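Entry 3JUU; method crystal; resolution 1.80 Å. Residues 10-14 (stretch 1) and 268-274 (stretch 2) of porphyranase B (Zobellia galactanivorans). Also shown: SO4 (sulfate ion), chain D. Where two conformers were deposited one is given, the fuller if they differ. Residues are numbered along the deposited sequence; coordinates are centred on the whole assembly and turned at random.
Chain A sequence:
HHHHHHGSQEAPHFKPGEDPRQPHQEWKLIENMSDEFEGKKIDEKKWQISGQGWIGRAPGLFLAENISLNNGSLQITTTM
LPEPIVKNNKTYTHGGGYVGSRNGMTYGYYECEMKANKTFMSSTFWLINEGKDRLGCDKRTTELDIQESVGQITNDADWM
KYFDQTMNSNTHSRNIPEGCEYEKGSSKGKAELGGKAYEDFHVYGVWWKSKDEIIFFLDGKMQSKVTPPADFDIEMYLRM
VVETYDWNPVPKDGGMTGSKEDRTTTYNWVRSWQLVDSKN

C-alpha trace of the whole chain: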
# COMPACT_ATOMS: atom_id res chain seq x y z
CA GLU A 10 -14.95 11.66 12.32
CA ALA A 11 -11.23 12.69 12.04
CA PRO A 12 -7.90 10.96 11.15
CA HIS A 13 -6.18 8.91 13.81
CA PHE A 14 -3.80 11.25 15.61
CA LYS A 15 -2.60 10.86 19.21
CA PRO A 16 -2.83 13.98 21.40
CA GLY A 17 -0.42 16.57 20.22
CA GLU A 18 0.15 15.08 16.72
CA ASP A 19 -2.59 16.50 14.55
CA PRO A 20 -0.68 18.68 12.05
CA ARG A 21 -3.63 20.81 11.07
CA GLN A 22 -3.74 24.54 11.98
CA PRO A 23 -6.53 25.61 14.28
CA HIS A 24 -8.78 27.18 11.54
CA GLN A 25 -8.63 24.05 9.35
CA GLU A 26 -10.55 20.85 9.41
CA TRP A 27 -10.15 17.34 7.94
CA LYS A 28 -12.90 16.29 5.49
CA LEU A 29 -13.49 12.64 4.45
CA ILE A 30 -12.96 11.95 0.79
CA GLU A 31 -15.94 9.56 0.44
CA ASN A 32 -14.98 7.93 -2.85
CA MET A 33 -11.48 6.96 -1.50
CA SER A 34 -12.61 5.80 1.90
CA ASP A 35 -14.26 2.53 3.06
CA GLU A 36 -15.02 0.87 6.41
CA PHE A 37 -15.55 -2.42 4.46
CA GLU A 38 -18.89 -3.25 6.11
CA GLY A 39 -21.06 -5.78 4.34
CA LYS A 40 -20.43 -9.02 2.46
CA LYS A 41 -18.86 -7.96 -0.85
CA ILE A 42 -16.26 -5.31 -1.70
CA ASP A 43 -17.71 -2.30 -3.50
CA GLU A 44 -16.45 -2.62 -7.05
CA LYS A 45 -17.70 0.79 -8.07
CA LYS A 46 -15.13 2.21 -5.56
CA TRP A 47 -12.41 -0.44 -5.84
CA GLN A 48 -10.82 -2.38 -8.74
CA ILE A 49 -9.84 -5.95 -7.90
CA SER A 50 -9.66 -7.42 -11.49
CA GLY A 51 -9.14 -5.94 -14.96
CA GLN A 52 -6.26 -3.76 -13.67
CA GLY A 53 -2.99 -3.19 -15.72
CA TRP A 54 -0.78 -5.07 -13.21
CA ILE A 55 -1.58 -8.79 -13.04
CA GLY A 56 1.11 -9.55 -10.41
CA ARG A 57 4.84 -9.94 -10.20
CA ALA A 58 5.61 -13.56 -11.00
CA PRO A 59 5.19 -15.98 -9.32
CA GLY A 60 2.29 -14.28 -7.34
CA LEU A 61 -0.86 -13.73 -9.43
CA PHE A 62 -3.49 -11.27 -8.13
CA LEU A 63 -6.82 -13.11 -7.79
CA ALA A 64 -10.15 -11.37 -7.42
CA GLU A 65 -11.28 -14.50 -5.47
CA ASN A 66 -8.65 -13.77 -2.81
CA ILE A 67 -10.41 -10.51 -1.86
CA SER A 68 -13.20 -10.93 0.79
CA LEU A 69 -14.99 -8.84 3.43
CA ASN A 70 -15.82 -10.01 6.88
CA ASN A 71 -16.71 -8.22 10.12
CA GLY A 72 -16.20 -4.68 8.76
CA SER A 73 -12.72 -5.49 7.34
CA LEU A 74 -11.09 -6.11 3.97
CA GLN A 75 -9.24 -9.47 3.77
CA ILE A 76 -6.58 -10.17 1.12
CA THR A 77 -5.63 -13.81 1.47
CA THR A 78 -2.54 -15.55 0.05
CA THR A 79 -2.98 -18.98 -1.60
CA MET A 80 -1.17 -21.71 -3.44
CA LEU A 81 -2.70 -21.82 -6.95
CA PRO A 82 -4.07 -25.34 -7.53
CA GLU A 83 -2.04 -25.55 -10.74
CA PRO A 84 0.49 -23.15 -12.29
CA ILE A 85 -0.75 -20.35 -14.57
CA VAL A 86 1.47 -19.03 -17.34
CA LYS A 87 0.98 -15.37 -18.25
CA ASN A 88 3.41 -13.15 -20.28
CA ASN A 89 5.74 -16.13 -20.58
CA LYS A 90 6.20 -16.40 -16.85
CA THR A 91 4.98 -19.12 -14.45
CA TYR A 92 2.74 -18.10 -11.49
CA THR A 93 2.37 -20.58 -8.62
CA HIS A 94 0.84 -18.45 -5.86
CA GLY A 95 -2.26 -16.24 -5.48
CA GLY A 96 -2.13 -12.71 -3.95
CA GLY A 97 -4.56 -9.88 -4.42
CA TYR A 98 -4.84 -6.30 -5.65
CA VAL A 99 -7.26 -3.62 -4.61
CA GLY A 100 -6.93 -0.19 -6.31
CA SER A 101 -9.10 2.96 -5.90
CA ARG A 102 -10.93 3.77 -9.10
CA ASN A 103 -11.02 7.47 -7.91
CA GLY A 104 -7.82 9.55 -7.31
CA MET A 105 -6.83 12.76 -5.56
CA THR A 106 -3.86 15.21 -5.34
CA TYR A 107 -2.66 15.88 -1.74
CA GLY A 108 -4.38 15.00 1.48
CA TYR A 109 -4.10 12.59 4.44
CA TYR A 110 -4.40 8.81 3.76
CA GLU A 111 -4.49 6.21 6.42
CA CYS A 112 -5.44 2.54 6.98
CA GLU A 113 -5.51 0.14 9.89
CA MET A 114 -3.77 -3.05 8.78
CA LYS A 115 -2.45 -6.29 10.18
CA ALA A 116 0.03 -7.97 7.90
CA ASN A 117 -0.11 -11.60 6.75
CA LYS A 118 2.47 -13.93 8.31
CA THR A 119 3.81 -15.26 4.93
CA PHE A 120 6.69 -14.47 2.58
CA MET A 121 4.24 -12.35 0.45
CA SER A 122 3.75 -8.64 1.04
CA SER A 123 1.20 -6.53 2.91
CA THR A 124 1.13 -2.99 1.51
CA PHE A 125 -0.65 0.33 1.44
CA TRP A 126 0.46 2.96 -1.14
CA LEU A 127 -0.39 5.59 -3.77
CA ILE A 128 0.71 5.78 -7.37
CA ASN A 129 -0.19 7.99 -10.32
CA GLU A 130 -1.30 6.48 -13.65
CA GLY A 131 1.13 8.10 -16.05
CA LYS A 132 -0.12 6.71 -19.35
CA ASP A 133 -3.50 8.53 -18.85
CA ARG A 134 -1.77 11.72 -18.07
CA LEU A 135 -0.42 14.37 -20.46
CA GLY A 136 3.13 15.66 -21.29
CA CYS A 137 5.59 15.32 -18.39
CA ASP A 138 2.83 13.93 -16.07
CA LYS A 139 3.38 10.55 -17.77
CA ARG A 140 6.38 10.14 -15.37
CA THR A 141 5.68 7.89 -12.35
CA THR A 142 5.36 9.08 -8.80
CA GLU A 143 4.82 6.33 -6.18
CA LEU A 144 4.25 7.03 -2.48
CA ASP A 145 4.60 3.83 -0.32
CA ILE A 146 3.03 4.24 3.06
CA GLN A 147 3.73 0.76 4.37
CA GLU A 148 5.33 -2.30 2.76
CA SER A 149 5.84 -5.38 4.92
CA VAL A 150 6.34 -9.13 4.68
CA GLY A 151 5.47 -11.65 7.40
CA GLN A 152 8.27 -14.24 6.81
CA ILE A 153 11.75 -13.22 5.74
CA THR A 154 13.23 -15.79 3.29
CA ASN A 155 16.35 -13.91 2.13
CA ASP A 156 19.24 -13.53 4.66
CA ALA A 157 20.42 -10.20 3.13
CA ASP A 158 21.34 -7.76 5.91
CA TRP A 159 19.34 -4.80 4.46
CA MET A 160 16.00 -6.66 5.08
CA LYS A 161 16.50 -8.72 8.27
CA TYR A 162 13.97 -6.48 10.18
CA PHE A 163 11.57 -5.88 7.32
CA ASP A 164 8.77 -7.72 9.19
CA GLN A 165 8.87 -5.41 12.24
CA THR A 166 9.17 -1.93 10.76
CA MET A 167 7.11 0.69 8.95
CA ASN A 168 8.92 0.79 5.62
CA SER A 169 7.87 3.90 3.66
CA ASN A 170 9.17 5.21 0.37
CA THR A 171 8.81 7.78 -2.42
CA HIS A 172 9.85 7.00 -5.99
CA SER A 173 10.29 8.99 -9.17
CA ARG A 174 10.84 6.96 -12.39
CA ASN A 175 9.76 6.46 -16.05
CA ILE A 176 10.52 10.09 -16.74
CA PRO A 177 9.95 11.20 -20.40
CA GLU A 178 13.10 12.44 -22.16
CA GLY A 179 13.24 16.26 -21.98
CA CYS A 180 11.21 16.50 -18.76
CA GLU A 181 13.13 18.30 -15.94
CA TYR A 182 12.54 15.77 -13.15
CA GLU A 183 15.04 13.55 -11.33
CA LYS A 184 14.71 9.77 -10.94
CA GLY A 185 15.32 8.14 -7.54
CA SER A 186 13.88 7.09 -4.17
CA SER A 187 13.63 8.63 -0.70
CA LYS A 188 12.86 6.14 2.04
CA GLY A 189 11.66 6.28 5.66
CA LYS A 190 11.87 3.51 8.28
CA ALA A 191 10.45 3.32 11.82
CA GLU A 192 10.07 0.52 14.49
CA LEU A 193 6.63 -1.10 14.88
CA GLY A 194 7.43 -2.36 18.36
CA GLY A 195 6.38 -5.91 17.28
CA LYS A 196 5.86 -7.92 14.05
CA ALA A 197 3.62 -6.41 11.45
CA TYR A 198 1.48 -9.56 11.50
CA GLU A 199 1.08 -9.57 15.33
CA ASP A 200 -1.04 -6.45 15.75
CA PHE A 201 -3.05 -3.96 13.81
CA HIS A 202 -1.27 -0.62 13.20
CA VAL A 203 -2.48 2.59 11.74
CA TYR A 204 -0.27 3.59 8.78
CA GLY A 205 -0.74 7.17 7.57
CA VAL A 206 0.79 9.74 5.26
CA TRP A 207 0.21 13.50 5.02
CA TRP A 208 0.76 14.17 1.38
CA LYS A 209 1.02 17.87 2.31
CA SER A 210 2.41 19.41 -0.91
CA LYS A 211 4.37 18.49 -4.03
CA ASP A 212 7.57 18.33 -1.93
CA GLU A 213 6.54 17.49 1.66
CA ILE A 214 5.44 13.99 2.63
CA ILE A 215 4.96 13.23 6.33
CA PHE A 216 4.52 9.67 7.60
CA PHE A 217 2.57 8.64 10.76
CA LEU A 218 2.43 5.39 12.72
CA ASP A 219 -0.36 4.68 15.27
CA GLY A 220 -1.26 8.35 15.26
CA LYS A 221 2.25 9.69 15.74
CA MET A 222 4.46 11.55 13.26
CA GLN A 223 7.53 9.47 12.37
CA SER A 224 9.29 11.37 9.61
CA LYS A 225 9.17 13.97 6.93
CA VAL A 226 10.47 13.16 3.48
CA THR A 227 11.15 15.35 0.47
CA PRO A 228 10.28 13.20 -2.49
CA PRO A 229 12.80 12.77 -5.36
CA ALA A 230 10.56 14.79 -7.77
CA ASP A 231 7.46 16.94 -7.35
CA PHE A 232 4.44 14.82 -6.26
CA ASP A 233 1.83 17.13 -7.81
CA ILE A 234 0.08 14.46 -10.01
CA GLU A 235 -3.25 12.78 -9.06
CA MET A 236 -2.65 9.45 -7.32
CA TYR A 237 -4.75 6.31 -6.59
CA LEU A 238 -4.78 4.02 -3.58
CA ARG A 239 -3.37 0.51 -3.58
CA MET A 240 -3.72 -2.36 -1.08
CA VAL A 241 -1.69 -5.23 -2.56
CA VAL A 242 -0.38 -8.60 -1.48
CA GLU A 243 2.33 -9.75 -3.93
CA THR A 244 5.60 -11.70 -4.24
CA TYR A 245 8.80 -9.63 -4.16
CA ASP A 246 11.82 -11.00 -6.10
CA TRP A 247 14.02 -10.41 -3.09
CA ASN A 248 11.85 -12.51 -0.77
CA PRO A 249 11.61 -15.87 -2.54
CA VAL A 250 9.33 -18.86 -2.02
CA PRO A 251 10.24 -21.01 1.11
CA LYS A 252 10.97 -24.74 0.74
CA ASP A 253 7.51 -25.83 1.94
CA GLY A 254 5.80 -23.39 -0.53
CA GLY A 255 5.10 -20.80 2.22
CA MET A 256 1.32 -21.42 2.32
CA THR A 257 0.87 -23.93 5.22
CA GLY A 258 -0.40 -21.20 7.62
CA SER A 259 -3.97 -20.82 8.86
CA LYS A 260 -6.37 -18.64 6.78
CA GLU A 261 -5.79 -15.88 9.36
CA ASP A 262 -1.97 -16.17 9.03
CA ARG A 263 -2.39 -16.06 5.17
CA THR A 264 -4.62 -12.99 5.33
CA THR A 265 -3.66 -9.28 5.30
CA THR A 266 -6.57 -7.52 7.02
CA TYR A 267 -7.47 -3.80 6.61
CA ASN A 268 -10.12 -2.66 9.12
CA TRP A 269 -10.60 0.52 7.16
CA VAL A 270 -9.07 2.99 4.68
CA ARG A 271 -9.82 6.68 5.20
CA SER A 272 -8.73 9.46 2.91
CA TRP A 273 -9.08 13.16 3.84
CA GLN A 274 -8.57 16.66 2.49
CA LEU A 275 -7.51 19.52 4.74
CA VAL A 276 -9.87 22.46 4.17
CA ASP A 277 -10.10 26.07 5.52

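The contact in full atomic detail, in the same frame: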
# COMPACT_ATOMS: atom_id res chain seq x y z
N GLU A 10 -14.67 10.30 12.84
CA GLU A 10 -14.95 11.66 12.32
C GLU A 10 -13.69 12.52 12.06
O GLU A 10 -13.79 13.66 11.56
CB GLU A 10 -15.92 12.39 13.28
CG GLU A 10 -15.33 12.78 14.71
CD GLU A 10 -16.23 13.80 15.46
OE1 GLU A 10 -16.53 14.90 14.91
OE2 GLU A 10 -16.65 13.50 16.61
N ALA A 11 -12.49 11.98 12.36
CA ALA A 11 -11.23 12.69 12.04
C ALA A 11 -10.14 11.61 11.83
O ALA A 11 -10.37 10.48 12.27
CB ALA A 11 -10.82 13.64 13.17
N PRO A 12 -8.97 11.95 11.21
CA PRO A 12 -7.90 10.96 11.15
C PRO A 12 -7.41 10.53 12.49
O PRO A 12 -7.67 11.19 13.54
CB PRO A 12 -6.77 11.69 10.39
CG PRO A 12 -7.46 12.76 9.59
CD PRO A 12 -8.56 13.19 10.52
N HIS A 13 -6.73 9.38 12.54
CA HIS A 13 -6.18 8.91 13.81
C HIS A 13 -4.91 9.67 14.16
O HIS A 13 -3.85 9.45 13.54
CB HIS A 13 -5.92 7.41 13.74
CG HIS A 13 -7.09 6.58 14.15
ND1 HIS A 13 -7.03 5.66 15.17
CD2 HIS A 13 -8.37 6.55 13.68
CE1 HIS A 13 -8.22 5.08 15.30
NE2 HIS A 13 -9.04 5.61 14.41
N PHE A 14 -5.01 10.58 15.16
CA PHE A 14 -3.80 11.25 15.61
C PHE A 14 -3.83 11.16 17.11
O PHE A 14 -4.91 11.45 17.69
CB PHE A 14 -3.76 12.74 15.21
CG PHE A 14 -3.67 12.99 13.75
CD1 PHE A 14 -2.57 12.51 13.02
CD2 PHE A 14 -4.67 13.73 13.07
CE1 PHE A 14 -2.46 12.80 11.66
CE2 PHE A 14 -4.56 14.04 11.71
CZ PHE A 14 -3.49 13.53 10.98
N ASN A 268 -8.83 -3.04 8.49
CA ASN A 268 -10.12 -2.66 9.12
C ASN A 268 -10.80 -1.48 8.44
O ASN A 268 -12.03 -1.40 8.38
CB ASN A 268 -9.99 -2.44 10.64
CG ASN A 268 -9.70 -3.69 11.39
OD1 ASN A 268 -10.03 -4.81 10.92
ND2 ASN A 268 -9.11 -3.56 12.58
N TRP A 269 -10.01 -0.58 7.83
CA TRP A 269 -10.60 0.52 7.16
C TRP A 269 -9.52 1.24 6.37
O TRP A 269 -8.32 1.03 6.69
CB TRP A 269 -11.27 1.48 8.16
CG TRP A 269 -10.53 1.79 9.43
CD1 TRP A 269 -10.81 1.29 10.70
CD2 TRP A 269 -9.47 2.79 9.63
NE1 TRP A 269 -9.98 1.89 11.63
CE2 TRP A 269 -9.13 2.77 11.00
CE3 TRP A 269 -8.73 3.63 8.75
CZ2 TRP A 269 -8.08 3.59 11.55
CZ3 TRP A 269 -7.69 4.44 9.30
CH2 TRP A 269 -7.40 4.42 10.67
N VAL A 270 -9.95 2.02 5.39
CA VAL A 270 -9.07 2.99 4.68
C VAL A 270 -9.81 4.30 4.68
O VAL A 270 -11.00 4.36 4.31
CB VAL A 270 -8.83 2.58 3.22
CG1 VAL A 270 -8.08 3.71 2.45
CG2 VAL A 270 -7.96 1.35 3.17
N ARG A 271 -9.13 5.37 5.11
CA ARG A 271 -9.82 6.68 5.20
C ARG A 271 -8.91 7.67 4.58
O ARG A 271 -7.72 7.76 4.96
CB ARG A 271 -10.07 7.02 6.72
CG ARG A 271 -11.00 5.97 7.37
CD ARG A 271 -11.18 6.22 8.87
NE ARG A 271 -12.07 5.22 9.49
CZ ARG A 271 -12.08 4.98 10.79
NH1 ARG A 271 -11.18 5.59 11.59
NH2 ARG A 271 -12.88 4.03 11.30
N SER A 272 -9.47 8.46 3.67
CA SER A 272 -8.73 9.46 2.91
C SER A 272 -9.39 10.82 3.18
O SER A 272 -10.63 10.90 3.30
CB SER A 272 -8.87 9.08 1.46
OG SER A 272 -8.28 7.80 1.22
N TRP A 273 -8.59 11.86 3.31
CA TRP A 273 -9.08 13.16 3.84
C TRP A 273 -8.39 14.28 3.11
O TRP A 273 -7.22 14.16 2.72
CB TRP A 273 -8.75 13.32 5.34
CG TRP A 273 -9.07 12.15 6.28
CD1 TRP A 273 -8.31 10.97 6.49
CD2 TRP A 273 -10.17 12.07 7.17
NE1 TRP A 273 -8.92 10.18 7.43
CE2 TRP A 273 -10.05 10.83 7.88
CE3 TRP A 273 -11.29 12.93 7.43
CZ2 TRP A 273 -11.00 10.43 8.85
CZ3 TRP A 273 -12.22 12.51 8.37
CH2 TRP A 273 -12.07 11.28 9.08
N GLN A 274 -9.13 15.38 2.92
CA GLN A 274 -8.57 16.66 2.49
C GLN A 274 -8.59 17.63 3.70
O GLN A 274 -9.47 17.54 4.59
CB GLN A 274 -9.48 17.28 1.44
CG GLN A 274 -9.37 16.74 0.07
CD GLN A 274 -10.45 17.37 -0.84
OE1 GLN A 274 -11.41 17.96 -0.35
NE2 GLN A 274 -10.26 17.27 -2.16
S SO4 D . -11.82 3.27 14.61
O1 SO4 D . -12.21 3.56 15.98
O2 SO4 D . -13.00 2.89 13.82
O3 SO4 D . -11.20 4.49 14.06
O4 SO4 D . -10.83 2.16 14.63

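An irregular segment near the N-terminus crosses a β-strand more than 250 residues later in the chain, the two running 102° apart. No hydrogen bond links them directly; the contact rests on aromatic packing and on a sulfate that both sides bind.

The packing is built on alternation. Trp-269, Arg-271 and Trp-273 all send their CA-to-CB bonds toward the crossing segment, as every second residue of a strand can, while Val-270 and Ser-272 make no contact with it. Trp-273 has the largest covered area of the contact. Pro-12 lies over one face of its indole: Pro-12 CG sits 3.5 Å from the centroid of the Trp-273 five-membered ring and only 2° off the ring normal, a nearly ideal CH-pi arrangement in which a CG methylene sits over the pi face. The backbone before the proline continues along the same indole, with Ala-11 C 3.3 Å from Trp-273 CZ2 and Glu-10 C 3.6 Å from Trp-273 CH2. The CA-to-CB bonds of Ala-11 and Glu-10 point away, so the main chain makes these approaches. One broad ring thus meets three consecutive residues, Pro-12 through its ring and Ala-11 and Glu-10 through their main chain.

The one aromatic pair across the contact is His-13 with Trp-269. Their rings have centroids 5.0 Å apart and planes at 37°, an oblique meeting, with His-13 NE2 3.6 Å from Trp-269 CZ2.

The polar interactions converge on the sulfate, probably from the crystallisation liquor. His-13 NE2 donates to sulfate O3 at a very short 2.5 Å, and Arg-271 NH1 donates to the same oxygen at 2.7 Å. Arg-271 NH2 reaches sulfate O2 at 2.8 Å, and Trp-269 NE1 reaches sulfate O4 at 3.1 Å. The two donors His-13 NE2 and Arg-271 NH1 lie 3.5 Å apart with both hydrogens directed at O3, which serves as their common acceptor.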